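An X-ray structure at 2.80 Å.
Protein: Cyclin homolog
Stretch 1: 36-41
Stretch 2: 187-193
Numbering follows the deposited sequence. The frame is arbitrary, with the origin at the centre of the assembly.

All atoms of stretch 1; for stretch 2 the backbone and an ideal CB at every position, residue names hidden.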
# COMPACT_ATOMS: atom_id res chain seq x y z
N LYS A 36 5.31 -10.20 -19.87
CA LYS A 36 5.47 -11.63 -20.13
C LYS A 36 6.95 -12.03 -20.40
O LYS A 36 7.46 -11.90 -21.52
CB LYS A 36 4.51 -12.10 -21.25
CG LYS A 36 4.38 -11.12 -22.43
CD LYS A 36 3.26 -11.53 -23.37
CE LYS A 36 3.32 -10.71 -24.66
NZ LYS A 36 2.11 -10.94 -25.49
N PHE A 37 7.63 -12.50 -19.34
CA PHE A 37 9.02 -12.94 -19.40
C PHE A 37 9.15 -14.28 -20.15
O PHE A 37 8.92 -15.36 -19.57
CB PHE A 37 9.61 -13.12 -17.99
CG PHE A 37 10.14 -11.86 -17.34
CD1 PHE A 37 11.26 -11.20 -17.86
CD2 PHE A 37 9.57 -11.37 -16.15
CE1 PHE A 37 11.76 -10.04 -17.23
CE2 PHE A 37 10.07 -10.22 -15.51
CZ PHE A 37 11.16 -9.55 -16.06
N THR A 38 9.52 -14.25 -21.44
CA THR A 38 9.86 -15.50 -22.12
C THR A 38 11.30 -15.91 -21.76
O THR A 38 11.55 -17.07 -21.40
CB THR A 38 9.69 -15.41 -23.66
OG1 THR A 38 10.56 -14.41 -24.20
CG2 THR A 38 8.27 -14.94 -24.05
N SER A 39 12.22 -14.96 -21.85
CA SER A 39 13.65 -15.25 -21.67
C SER A 39 14.33 -14.28 -20.70
O SER A 39 14.52 -13.10 -21.01
CB SER A 39 14.37 -15.23 -23.01
OG SER A 39 15.73 -15.49 -22.80
N LEU A 40 14.73 -14.80 -19.54
CA LEU A 40 15.22 -13.96 -18.46
C LEU A 40 16.51 -13.23 -18.82
O LEU A 40 17.47 -13.86 -19.28
CB LEU A 40 15.41 -14.79 -17.18
CG LEU A 40 15.77 -14.04 -15.91
CD1 LEU A 40 14.63 -13.12 -15.49
CD2 LEU A 40 16.09 -15.05 -14.82
N TRP A 41 16.51 -11.91 -18.60
CA TRP A 41 17.67 -11.02 -18.80
C TRP A 41 18.17 -10.96 -20.25
O TRP A 41 19.32 -10.61 -20.49
CB TRP A 41 18.82 -11.40 -17.85
CG TRP A 41 18.66 -10.90 -16.43
CD1 TRP A 41 17.49 -10.58 -15.79
CD2 TRP A 41 19.71 -10.69 -15.47
NE1 TRP A 41 17.75 -10.16 -14.51
CE2 TRP A 41 19.10 -10.22 -14.28
CE3 TRP A 41 21.11 -10.83 -15.50
CZ2 TRP A 41 19.84 -9.91 -13.13
CZ3 TRP A 41 21.84 -10.52 -14.36
CH2 TRP A 41 21.20 -10.06 -13.19
N UNK A 187 16.57 -18.76 -7.61
CA UNK A 187 16.82 -19.61 -8.77
C UNK A 187 16.21 -19.06 -10.08
O UNK A 187 15.06 -18.59 -10.10
CB UNK A 187 16.26 -21.01 -8.50
N UNK A 188 17.00 -19.12 -11.16
CA UNK A 188 16.63 -18.58 -12.48
C UNK A 188 15.27 -19.00 -13.03
O UNK A 188 14.49 -18.16 -13.48
CB UNK A 188 17.70 -18.99 -13.50
N UNK A 189 14.97 -20.30 -12.99
CA UNK A 189 13.74 -20.83 -13.55
C UNK A 189 12.47 -20.43 -12.78
O UNK A 189 11.35 -20.78 -13.17
CB UNK A 189 13.84 -22.36 -13.61
N UNK A 190 12.61 -19.69 -11.69
CA UNK A 190 11.44 -19.32 -10.90
C UNK A 190 10.93 -17.97 -11.38
O UNK A 190 9.76 -17.64 -11.23
CB UNK A 190 11.77 -19.28 -9.41
N UNK A 191 11.83 -17.20 -11.98
CA UNK A 191 11.53 -15.80 -12.35
C UNK A 191 10.36 -15.71 -13.32
O UNK A 191 9.60 -14.74 -13.30
CB UNK A 191 12.76 -15.14 -12.97
N UNK A 192 10.22 -16.73 -14.17
CA UNK A 192 9.27 -16.72 -15.26
C UNK A 192 7.86 -17.15 -14.84
O UNK A 192 6.90 -16.92 -15.58
CB UNK A 192 9.78 -17.63 -16.38
N UNK A 193 7.71 -17.77 -13.68
CA UNK A 193 6.40 -18.24 -13.25
C UNK A 193 5.54 -17.12 -12.69
O UNK A 193 6.05 -16.10 -12.22
CB UNK A 193 6.56 -19.34 -12.20

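Stretch 1 has no regular helix or strand. It offers stretch 2 the side chains of F37 and L40 and the carbonyl oxygens of F37 and T38.

Position 187 has nothing of stretch 1 within 5.5 Å of its ideal CB. Stretch 1 sets no preference here. The residue is Q187, and Q187 O accepts a hydrogen bond from the backbone N of position 190, 3.1 Å away.

At position 188 CA-to-CB points sideways. The ideal CB of 188 lies 4.5 Å from L40 CD2, so a small or medium apolar group would suit. Phi is -51°, which also admits proline. The residue is P188, with a C-gamma endo ring. Its closest contact is through the backbone: P188 O lies 3.7 Å from L40 CD2. P188 O also accepts a hydrogen bond from the N of position 191 at 3.2 Å.

Position 189 points away from stretch 1, and many side chains, polar ones included, would be compatible. It is N189, with chi1 in p; it touches a crystal neighbour.

Position 190 also points away, so stretch 1 does not choose its side chain. It begins a type I turn that ends at 193. The residue is I190, with both chi angles in m.

Position 191 points toward stretch 1. The ideal CB of 191 is already 3.7 Å from L40 CD1, so a small apolar residue such as alanine suits the close approach. Serine or cysteine might also be considered. The residue is A191. A191 CB packs on L40 CD1 at 3.8 Å, while A191 O lies 4.4 Å from F37 CD2, oblique to the ring.

The CA of position 192 is the one nearest F37 CA. CA-to-CB runs sideways, with the ideal CB of 192 4.0 Å from F37 O and 5.4 Å from T38 O. A donor could be imagined near these oxygens, but a longer apolar chain could turn back to the carbon surface of F37 and L40. Leucine, methionine or isoleucine are candidates. The residue is L192, chi1 m and chi2 t, and its end comes nearer than its CB direction suggests. L192 CD2 lies 4.0 Å from F37 CB and 3.8 Å from L40 CB, bridging the two residues. L192 CD1 lies 3.4 Å from T38 O, a contact without a hydrogen bond.

Position 193 points away, and stretch 1 leaves its side chain free. It is L193; L193 N donates to I190 O at 3.2 Å within the turn. No hydrogen bond joins the two stretches.

Stretch 2 (187-193) QPNIALL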
# COMPACT_ATOMS: atom_id res chain seq x y z
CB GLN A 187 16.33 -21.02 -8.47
CG GLN A 187 17.39 -22.00 -7.99
CD GLN A 187 18.54 -21.35 -7.25
OE1 GLN A 187 18.52 -21.26 -6.02
NE2 GLN A 187 19.53 -20.89 -7.99
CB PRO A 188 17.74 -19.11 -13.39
CG PRO A 188 18.45 -20.20 -12.58
CD PRO A 188 18.35 -19.72 -11.17
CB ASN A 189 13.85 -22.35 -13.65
CG ASN A 189 13.81 -23.02 -12.29
OD1 ASN A 189 14.36 -22.52 -11.30
ND2 ASN A 189 13.14 -24.17 -12.22
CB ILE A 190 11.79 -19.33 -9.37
CG1 ILE A 190 12.18 -20.74 -8.90
CG2 ILE A 190 10.63 -18.86 -8.51
CD1 ILE A 190 11.22 -21.89 -9.32
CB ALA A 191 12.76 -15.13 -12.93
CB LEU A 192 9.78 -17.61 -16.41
CG LEU A 192 11.26 -17.64 -16.87
CD1 LEU A 192 11.42 -18.35 -18.24
CD2 LEU A 192 11.91 -16.25 -16.94
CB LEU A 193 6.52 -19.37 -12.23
CG LEU A 193 7.54 -20.45 -12.60
CD1 LEU A 193 8.07 -21.15 -11.35
CD2 LEU A 193 7.01 -21.46 -13.63
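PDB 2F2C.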